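Local coordinates for integron cassette protein (PDB 3G1J), which is of unknown function, encoded on a mobile gene cassette of a Vibrio cholerae integron and assigned to a family of the SH3 clan, at residues 6-11 with 42-46; 16-22 with 36-42. All coordinates share one frame. Residue numbers count along the deposited sequence, not the author numbering.

Both contacts hang on strand 39-48, share Phe42 and are partly buried. Contact 2 (16-22 with 36-42) is a regular antiparallel pairing inside the five-stranded sheet, with six backbone hydrogen bonds, an inner face of buried side chains and a more exposed outer one. Contact 1 (6-11 with 42-46) is looser and smaller, 375 Å² against 653 Å²: two backbone hydrogen bonds tie a mostly exposed N-terminal segment to the strand, whose Phe42, Leu43, Gly44 and Ser45 are buried, just past a bulge, with a water at its outer end. In sequence, contact 2 is nested within the loop contact 1 closes, and they meet at a probable hydrogen bond, Ser9 O to Ala16 N 2.8 Å.

Contact 1. Residues 6-11 with 42-46; sequences YLQSEY and FLGSN
A single antiparallel beta bridge beside a beta bulge joins the N-terminal segment 6-11 to the middle of strand 39-48. Leu7 and Gln8 are extended, Ser9 turns in a helix-like conformation (phi -78°, psi -19°), and the chain becomes strand at Glu10 and Tyr11; the segment runs across its partner, the end-to-end directions lying 113° apart. Gln8 and Ser45 form the bridge as a hydrogen-bonded pair, CA atoms 5.1 Å apart: Gln8 N donates to Ser45 O at 2.8 Å and Ser45 N to Gln8 O at 3.0 Å. Next to it, Ser9 and Gly44 bring their CA atoms to 4.8 Å.

Gly44, at phi 146° and psi 175°, has its CA 3.2 Å from Gln8 O; a CB here would clash with that oxygen and with Leu7 CB. Leu7 (m, t) packs beside the glycine, CD1 lying 3.9 Å from Gly44 CA, and goes on to touch Phe57 of strand 53-60. Tyr11 CB lies 3.6 Å from Ser45 OG and 4.4 Å from Phe42 CZ; with chi1 t its ring leads away from segment 42-46, and the side chain touches Leu54 and Leu83. Ser9 O lies near the plane of the Phe42 ring, at its edge, 3.9 Å from CE2. Gln8 (t, t) reaches forward along its own segment, NE2 donating to Glu10 O at 2.7 Å. At the outer end one water bridges Tyr6 O and Asn46 OD1, its oxygen 2.8 Å from each.

Leu43, in a helix-like conformation (phi -104°, psi -31°), and Gly44 both face Phe57 on the neighbouring strand: the classic beta bulge.

Contact 2. Residues 16-22 with 36-42; sequences AGQCYKV and RGDVMRF
Tyr20 lays its ring beside the root of Phe42, CE1 3.9 Å from Phe42 CB, with Met40 O at the ring edge; its chi1 is m, and its OH bonds to Lys15 N. Tyr20 and Met40 (selenomethionine) form a hydrogen-bonded pair, CA atoms 5.5 Å apart: Tyr20 N to Met40 O 2.8 Å, Met40 N to Tyr20 O 2.9 Å. Cys19 with Arg41 (CA-CA 4.1 Å) and Lys21 with Val39 (4.4 Å) are the non-hydrogen-bonded pairs beside it. Strands 19-22 and 39-48 are antiparallel neighbours within the five-stranded sheet of this SH3-clan domain; the axes of 19-22 and 39-42 approach to 4.5 Å, with N-to-C directions 141° apart. Cys19, Lys21, Val39 and Arg41 share the more exposed face; Tyr20 and Met40 turn to the buried one, against Phe87. Beyond the pairs, Phe42 N donates to Gln18 O (2.9 Å) and Val22 N to Asp38 O (2.7 Å). Glycines at positive phi finish both ends, Gly17 N bonding Phe42 O and Gly37 N Val22 O, each at 2.8 Å.

Contact 1. Residues 6-11 with 42-46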
ATOM      1  N   TYR A   6     -12.269   6.202   8.227  1.00 21.69           N
ATOM      2  CA  TYR A   6     -11.062   6.770   8.824  1.00 19.06           C
ATOM      3  C   TYR A   6      -9.934   6.917   7.815  1.00 25.70           C
ATOM      4  O   TYR A   6      -8.933   7.570   8.102  1.00 25.01           O
ATOM      5  CB  TYR A   6     -10.564   5.916  10.003  1.00 20.34           C
ATOM      6  CG  TYR A   6     -11.342   6.164  11.269  1.00 23.92           C
ATOM      7  CD1 TYR A   6     -10.892   7.075  12.219  1.00 29.83           C
ATOM      8  CD2 TYR A   6     -12.536   5.502  11.508  1.00 27.09           C
ATOM      9  CE1 TYR A   6     -11.608   7.313  13.376  1.00 32.88           C
ATOM     10  CE2 TYR A   6     -13.258   5.733  12.654  1.00 31.33           C
ATOM     11  CZ  TYR A   6     -12.796   6.640  13.587  1.00 34.28           C
ATOM     12  OH  TYR A   6     -13.533   6.861  14.734  1.00 34.64           O
ATOM     13  N   LEU A   7     -10.100   6.331   6.633  1.00 18.13           N
ATOM     14  CA  LEU A   7      -9.007   6.281   5.663  1.00 22.17           C
ATOM     15  C   LEU A   7      -8.950   7.473   4.717  1.00 28.48           C
ATOM     16  O   LEU A   7      -9.976   8.023   4.312  1.00 24.93           O
ATOM     17  CB  LEU A   7      -9.084   5.000   4.826  1.00 19.41           C
ATOM     18  CG  LEU A   7      -8.998   3.634   5.518  1.00 23.15           C
ATOM     19  CD1 LEU A   7      -9.020   2.528   4.477  1.00 26.70           C
ATOM     20  CD2 LEU A   7      -7.778   3.517   6.421  1.00 23.07           C
ATOM     21  N   GLN A   8      -7.727   7.844   4.356  1.00 24.36           N
ATOM     22  CA  GLN A   8      -7.491   8.828   3.322  1.00 24.10           C
ATOM     23  C   GLN A   8      -7.725   8.177   1.961  1.00 23.91           C
ATOM     24  O   GLN A   8      -7.242   7.077   1.702  1.00 28.52           O
ATOM     25  CB  GLN A   8      -6.056   9.322   3.462  1.00 28.93           C
ATOM     26  CG  GLN A   8      -5.626  10.365   2.482  1.00 30.15           C
ATOM     27  CD  GLN A   8      -4.276  10.917   2.862  1.00 32.93           C
ATOM     28  OE1 GLN A   8      -4.108  11.479   3.946  1.00 28.29           O
ATOM     29  NE2 GLN A   8      -3.293  10.734   1.988  1.00 29.96           N
ATOM     30  N   SER A   9      -8.482   8.843   1.091  1.00 20.64           N
ATOM     31  CA  SER A   9      -8.901   8.225  -0.165  1.00 23.99           C
ATOM     32  C   SER A   9      -7.826   8.184  -1.255  1.00 26.08           C
ATOM     33  O   SER A   9      -7.938   7.416  -2.208  1.00 31.60           O
ATOM     34  CB  SER A   9     -10.161   8.909  -0.705  1.00 28.30           C
ATOM     35  OG  SER A   9      -9.905  10.269  -1.000  1.00 30.59           O
ATOM     36  N   GLU A  10      -6.802   9.023  -1.130  1.00 23.55           N
ATOM     37  CA  GLU A  10      -5.703   9.033  -2.090  1.00 25.89           C
ATOM     38  C   GLU A  10      -4.361   9.102  -1.393  1.00 26.83           C
ATOM     39  O   GLU A  10      -4.198   9.811  -0.402  1.00 26.32           O
ATOM     40  CB  GLU A  10      -5.818  10.234  -3.031  1.00 26.86           C
ATOM     41  CG  GLU A  10      -7.167  10.341  -3.716  1.00 37.68           C
ATOM     42  CD  GLU A  10      -7.162  11.328  -4.869  1.00 50.43           C
ATOM     43  OE1 GLU A  10      -6.101  11.941  -5.125  1.00 45.65           O
ATOM     44  OE2 GLU A  10      -8.223  11.485  -5.519  1.00 54.77           O
ATOM     45  N   TYR A  11      -3.392   8.378  -1.931  1.00 25.18           N
ATOM     46  CA  TYR A  11      -2.027   8.485  -1.461  1.00 21.05           C
ATOM     47  C   TYR A  11      -1.113   8.359  -2.671  1.00 23.04           C
ATOM     48  O   TYR A  11      -0.919   7.262  -3.208  1.00 23.05           O
ATOM     49  CB  TYR A  11      -1.697   7.411  -0.417  1.00 23.83           C
ATOM     50  CG  TYR A  11      -0.354   7.640   0.230  1.00 22.93           C
ATOM     51  CD1 TYR A  11      -0.244   8.357   1.411  1.00 22.03           C
ATOM     52  CD2 TYR A  11       0.813   7.168  -0.362  1.00 23.19           C
ATOM     53  CE1 TYR A  11       0.977   8.587   1.989  1.00 24.11           C
ATOM     54  CE2 TYR A  11       2.037   7.392   0.211  1.00 26.58           C
ATOM     55  CZ  TYR A  11       2.118   8.101   1.378  1.00 27.41           C
ATOM     56  OH  TYR A  11       3.350   8.310   1.938  1.00 33.35           O
ATOM     57  N   PHE A  42      -7.211  -0.588  -4.464  1.00 21.80           N
ATOM     58  CA  PHE A  42      -6.879   0.299  -3.343  1.00 19.53           C
ATOM     59  C   PHE A  42      -8.130   0.704  -2.557  1.00 22.14           C
ATOM     60  O   PHE A  42      -9.138   1.112  -3.134  1.00 23.91           O
ATOM     61  CB  PHE A  42      -6.131   1.550  -3.821  1.00 21.13           C
ATOM     62  CG  PHE A  42      -5.576   2.406  -2.707  1.00 18.26           C
ATOM     63  CD1 PHE A  42      -4.728   1.859  -1.749  1.00 21.94           C
ATOM     64  CD2 PHE A  42      -5.870   3.765  -2.634  1.00 19.28           C
ATOM     65  CE1 PHE A  42      -4.192   2.654  -0.736  1.00 20.70           C
ATOM     66  CE2 PHE A  42      -5.352   4.557  -1.623  1.00 21.21           C
ATOM     67  CZ  PHE A  42      -4.503   4.005  -0.670  1.00 19.49           C
ATOM     68  N   LEU A  43      -8.053   0.601  -1.237  1.00 22.25           N
ATOM     69  CA  LEU A  43      -9.157   0.989  -0.365  1.00 19.43           C
ATOM     70  C   LEU A  43      -8.913   2.332   0.329  1.00 18.88           C
ATOM     71  O   LEU A  43      -9.856   3.056   0.647  1.00 25.73           O
ATOM     72  CB  LEU A  43      -9.380  -0.088   0.697  1.00 21.29           C
ATOM     73  CG  LEU A  43      -9.588  -1.515   0.197  1.00 23.42           C
ATOM     74  CD1 LEU A  43      -9.816  -2.405   1.401  1.00 20.25           C
ATOM     75  CD2 LEU A  43     -10.757  -1.601  -0.789  1.00 22.52           C
ATOM     76  N   GLY A  44      -7.649   2.645   0.600  1.00 18.26           N
ATOM     77  CA  GLY A  44      -7.298   3.896   1.262  1.00 18.95           C
ATOM     78  C   GLY A  44      -6.091   3.724   2.166  1.00 21.14           C
ATOM     79  O   GLY A  44      -5.625   2.605   2.356  1.00 19.75           O
ATOM     80  N   SER A  45      -5.605   4.818   2.746  1.00 19.55           N
ATOM     81  CA  SER A  45      -4.402   4.773   3.554  1.00 19.29           C
ATOM     82  C   SER A  45      -4.576   5.477   4.899  1.00 26.46           C
ATOM     83  O   SER A  45      -5.490   6.284   5.094  1.00 24.61           O
ATOM     84  CB  SER A  45      -3.264   5.454   2.799  1.00 21.30           C
ATOM     85  OG  SER A  45      -3.515   6.850   2.675  1.00 24.33           O
ATOM     86  N   ASN A  46      -3.673   5.175   5.821  1.00 22.94           N
ATOM     87  CA  ASN A  46      -3.573   5.924   7.058  1.00 25.80           C
ATOM     88  C   ASN A  46      -2.116   6.081   7.455  1.00 25.32           C
ATOM     89  O   ASN A  46      -1.335   5.141   7.320  1.00 24.24           O
ATOM     90  CB  ASN A  46      -4.349   5.236   8.176  1.00 31.43           C
ATOM     91  CG  ASN A  46      -4.352   6.047   9.448  1.00 38.27           C
ATOM     92  OD1 ASN A  46      -4.692   7.229   9.440  1.00 38.14           O
ATOM     93  ND2 ASN A  46      -3.957   5.424  10.546  1.00 41.28           N
TER
HETATM   94  O   HOH W   1      -6.364   8.445   7.516  1.00 29.07           O

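Contact 2. Residues 16-22 with 36-42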
ATOM      1  N   ALA A  16      -8.480   5.383  -4.105  1.00 22.83           N
ATOM      2  CA  ALA A  16      -9.448   4.394  -3.635  1.00 22.54           C
ATOM      3  C   ALA A  16     -10.440   3.975  -4.716  1.00 23.96           C
ATOM      4  O   ALA A  16     -11.008   4.817  -5.424  1.00 26.19           O
ATOM      5  CB  ALA A  16     -10.177   4.911  -2.410  1.00 26.19           C
ATOM      6  N   GLY A  17     -10.648   2.669  -4.841  1.00 25.54           N
ATOM      7  CA  GLY A  17     -11.567   2.132  -5.824  1.00 24.98           C
ATOM      8  C   GLY A  17     -10.913   1.718  -7.128  1.00 29.70           C
ATOM      9  O   GLY A  17     -11.524   1.019  -7.939  1.00 31.41           O
ATOM     10  N   GLN A  18      -9.676   2.154  -7.336  1.00 29.22           N
ATOM     11  CA  GLN A  18      -8.928   1.793  -8.532  1.00 24.19           C
ATOM     12  C   GLN A  18      -8.117   0.525  -8.315  1.00 26.28           C
ATOM     13  O   GLN A  18      -7.695   0.224  -7.195  1.00 28.61           O
ATOM     14  CB  GLN A  18      -7.996   2.934  -8.946  1.00 29.72           C
ATOM     15  CG  GLN A  18      -8.715   4.197  -9.373  1.00 41.76           C
ATOM     16  CD  GLN A  18      -9.396   4.059 -10.725  1.00 57.36           C
ATOM     17  OE1 GLN A  18      -8.809   3.545 -11.682  1.00 58.97           O
ATOM     18  NE2 GLN A  18     -10.638   4.524 -10.810  1.00 61.12           N
ATOM     19  N   CYS A  19      -7.883  -0.208  -9.394  1.00 22.82           N
ATOM     20  CA  CYS A  19      -7.109  -1.444  -9.312  1.00 27.68           C
ATOM     21  C   CYS A  19      -5.682  -1.240  -9.777  1.00 26.03           C
ATOM     22  O   CYS A  19      -5.434  -0.453 -10.690  1.00 26.29           O
ATOM     23  CB  CYS A  19      -7.753  -2.545 -10.139  1.00 30.22           C
ATOM     24  SG  CYS A  19      -9.221  -3.265  -9.379  1.00 37.89           S
ATOM     25  N   TYR A  20      -4.754  -1.965  -9.153  1.00 24.76           N
ATOM     26  CA  TYR A  20      -3.321  -1.833  -9.438  1.00 22.86           C
ATOM     27  C   TYR A  20      -2.642  -3.189  -9.620  1.00 27.93           C
ATOM     28  O   TYR A  20      -2.939  -4.137  -8.908  1.00 27.36           O
ATOM     29  CB  TYR A  20      -2.615  -1.038  -8.320  1.00 20.46           C
ATOM     30  CG  TYR A  20      -3.140   0.368  -8.225  1.00 20.97           C
ATOM     31  CD1 TYR A  20      -4.321   0.636  -7.534  1.00 21.74           C
ATOM     32  CD2 TYR A  20      -2.508   1.417  -8.889  1.00 22.41           C
ATOM     33  CE1 TYR A  20      -4.844   1.913  -7.483  1.00 20.84           C
ATOM     34  CE2 TYR A  20      -3.013   2.695  -8.839  1.00 20.98           C
ATOM     35  CZ  TYR A  20      -4.188   2.939  -8.143  1.00 23.85           C
ATOM     36  OH  TYR A  20      -4.709   4.208  -8.091  1.00 24.49           O
ATOM     37  N   LYS A  21      -1.725  -3.260 -10.583  1.00 21.05           N
ATOM     38  CA  LYS A  21      -0.840  -4.393 -10.741  1.00 22.36           C
ATOM     39  C   LYS A  21       0.453  -4.117  -9.992  1.00 21.87           C
ATOM     40  O   LYS A  21       1.010  -3.016 -10.086  1.00 24.73           O
ATOM     41  CB  LYS A  21      -0.512  -4.561 -12.230  1.00 24.49           C
ATOM     42  CG  LYS A  21       0.324  -5.793 -12.572  1.00 33.40           C
ATOM     43  CD  LYS A  21       0.760  -5.767 -14.037  1.00 33.92           C
ATOM     44  CE  LYS A  21       1.865  -6.781 -14.298  1.00 35.96           C
ATOM     45  NZ  LYS A  21       2.273  -6.848 -15.733  1.00 33.40           N
ATOM     46  N   VAL A  22       0.951  -5.103  -9.258  1.00 19.65           N
ATOM     47  CA  VAL A  22       2.274  -4.961  -8.664  1.00 24.31           C
ATOM     48  C   VAL A  22       3.315  -5.097  -9.774  1.00 22.94           C
ATOM     49  O   VAL A  22       3.349  -6.118 -10.458  1.00 25.71           O
ATOM     50  CB  VAL A  22       2.497  -6.011  -7.570  1.00 20.01           C
ATOM     51  CG1 VAL A  22       3.936  -5.973  -7.068  1.00 24.81           C
ATOM     52  CG2 VAL A  22       1.495  -5.760  -6.414  1.00 19.44           C
ATOM     53  N   ARG A  36       5.217  -9.495  -8.035  1.00 23.22           N
ATOM     54  CA  ARG A  36       4.957  -8.901  -9.338  1.00 20.35           C
ATOM     55  C   ARG A  36       3.848  -9.661 -10.062  1.00 27.42           C
ATOM     56  O   ARG A  36       3.842 -10.900 -10.095  1.00 27.38           O
ATOM     57  CB  ARG A  36       6.234  -8.894 -10.193  1.00 23.75           C
ATOM     58  CG  ARG A  36       6.018  -8.300 -11.583  1.00 22.37           C
ATOM     59  CD  ARG A  36       7.331  -7.935 -12.288  1.00 26.31           C
ATOM     60  NE  ARG A  36       8.119  -9.104 -12.681  1.00 28.46           N
ATOM     61  CZ  ARG A  36       9.278  -9.029 -13.333  1.00 25.43           C
ATOM     62  NH1 ARG A  36       9.761  -7.837 -13.669  1.00 21.18           N
ATOM     63  NH2 ARG A  36       9.947 -10.137 -13.656  1.00 19.60           N
ATOM     64  N   GLY A  37       2.913  -8.920 -10.645  1.00 24.73           N
ATOM     65  CA  GLY A  37       1.792  -9.531 -11.340  1.00 22.92           C
ATOM     66  C   GLY A  37       0.510  -9.574 -10.519  1.00 27.24           C
ATOM     67  O   GLY A  37      -0.588  -9.699 -11.065  1.00 33.20           O
ATOM     68  N   ASP A  38       0.652  -9.494  -9.202  1.00 23.76           N
ATOM     69  CA  ASP A  38      -0.502  -9.406  -8.312  1.00 25.01           C
ATOM     70  C   ASP A  38      -1.349  -8.196  -8.660  1.00 27.86           C
ATOM     71  O   ASP A  38      -0.817  -7.146  -8.999  1.00 30.88           O
ATOM     72  CB  ASP A  38      -0.037  -9.279  -6.866  1.00 26.58           C
ATOM     73  CG  ASP A  38      -0.009 -10.595  -6.151  1.00 46.17           C
ATOM     74  OD1 ASP A  38       0.120 -11.635  -6.835  1.00 53.40           O
ATOM     75  OD2 ASP A  38      -0.121 -10.584  -4.906  1.00 55.19           O
ATOM     76  N   VAL A  39      -2.668  -8.338  -8.553  1.00 28.84           N
ATOM     77  CA  VAL A  39      -3.577  -7.220  -8.777  1.00 27.22           C
ATOM     78  C   VAL A  39      -4.490  -7.017  -7.569  1.00 22.29           C
ATOM     79  O   VAL A  39      -5.074  -7.968  -7.062  1.00 28.55           O
ATOM     80  CB  VAL A  39      -4.431  -7.437 -10.025  1.00 31.17           C
ATOM     81  CG1 VAL A  39      -5.429  -6.303 -10.183  1.00 30.07           C
ATOM     82  CG2 VAL A  39      -3.540  -7.559 -11.265  1.00 32.71           C
HETATM   83  N   MSE A  40      -4.580  -5.776  -7.099  1.00 20.49           N
HETATM   84  CA  MSE A  40      -5.338  -5.446  -5.887  1.00 21.77           C
HETATM   85  C   MSE A  40      -6.074  -4.130  -6.074  1.00 25.34           C
HETATM   86  O   MSE A  40      -5.581  -3.236  -6.762  1.00 27.57           O
HETATM   87  CB  MSE A  40      -4.386  -5.282  -4.692  1.00 27.29           C
HETATM   88  CG  MSE A  40      -3.385  -6.399  -4.519  1.00 41.22           C
HETATM   89 SE   MSE A  40      -2.535  -6.401  -2.771  0.66 19.41          SE
HETATM   90  CE  MSE A  40      -1.382  -4.740  -2.915  1.00 17.84           C
ATOM     91  N   ARG A  41      -7.233  -3.981  -5.431  1.00 26.21           N
ATOM     92  CA  ARG A  41      -7.947  -2.703  -5.463  1.00 20.26           C
ATOM     93  C   ARG A  41      -7.606  -1.837  -4.239  1.00 20.82           C
ATOM     94  O   ARG A  41      -7.700  -2.305  -3.101  1.00 24.40           O
ATOM     95  CB  ARG A  41      -9.462  -2.928  -5.555  1.00 26.19           C
ATOM     96  CG  ARG A  41     -10.290  -1.645  -5.482  1.00 28.30           C
ATOM     97  CD  ARG A  41     -11.729  -1.860  -5.940  1.00 27.05           C
ATOM     98  NE  ARG A  41     -12.308  -3.050  -5.334  1.00 43.97           N
ATOM     99  CZ  ARG A  41     -12.845  -3.082  -4.118  1.00 52.81           C
ATOM    100  NH1 ARG A  41     -12.879  -1.984  -3.378  1.00 58.59           N
ATOM    101  NH2 ARG A  41     -13.347  -4.214  -3.643  1.00 55.09           N
ATOM    102  N   PHE A  42      -7.211  -0.588  -4.464  1.00 21.80           N
ATOM    103  CA  PHE A  42      -6.879   0.299  -3.343  1.00 19.53           C
ATOM    104  C   PHE A  42      -8.130   0.704  -2.557  1.00 22.14           C
ATOM    105  O   PHE A  42      -9.138   1.112  -3.134  1.00 23.91           O
ATOM    106  CB  PHE A  42      -6.131   1.550  -3.821  1.00 21.13           C
ATOM    107  CG  PHE A  42      -5.576   2.406  -2.707  1.00 18.26           C
ATOM    108  CD1 PHE A  42      -4.728   1.859  -1.749  1.00 21.94           C
ATOM    109  CD2 PHE A  42      -5.870   3.765  -2.634  1.00 19.28           C
ATOM    110  CE1 PHE A  42      -4.192   2.654  -0.736  1.00 20.70           C
ATOM    111  CE2 PHE A  42      -5.352   4.557  -1.623  1.00 21.21           C
ATOM    112  CZ  PHE A  42      -4.503   4.005  -0.670  1.00 19.49           C
TER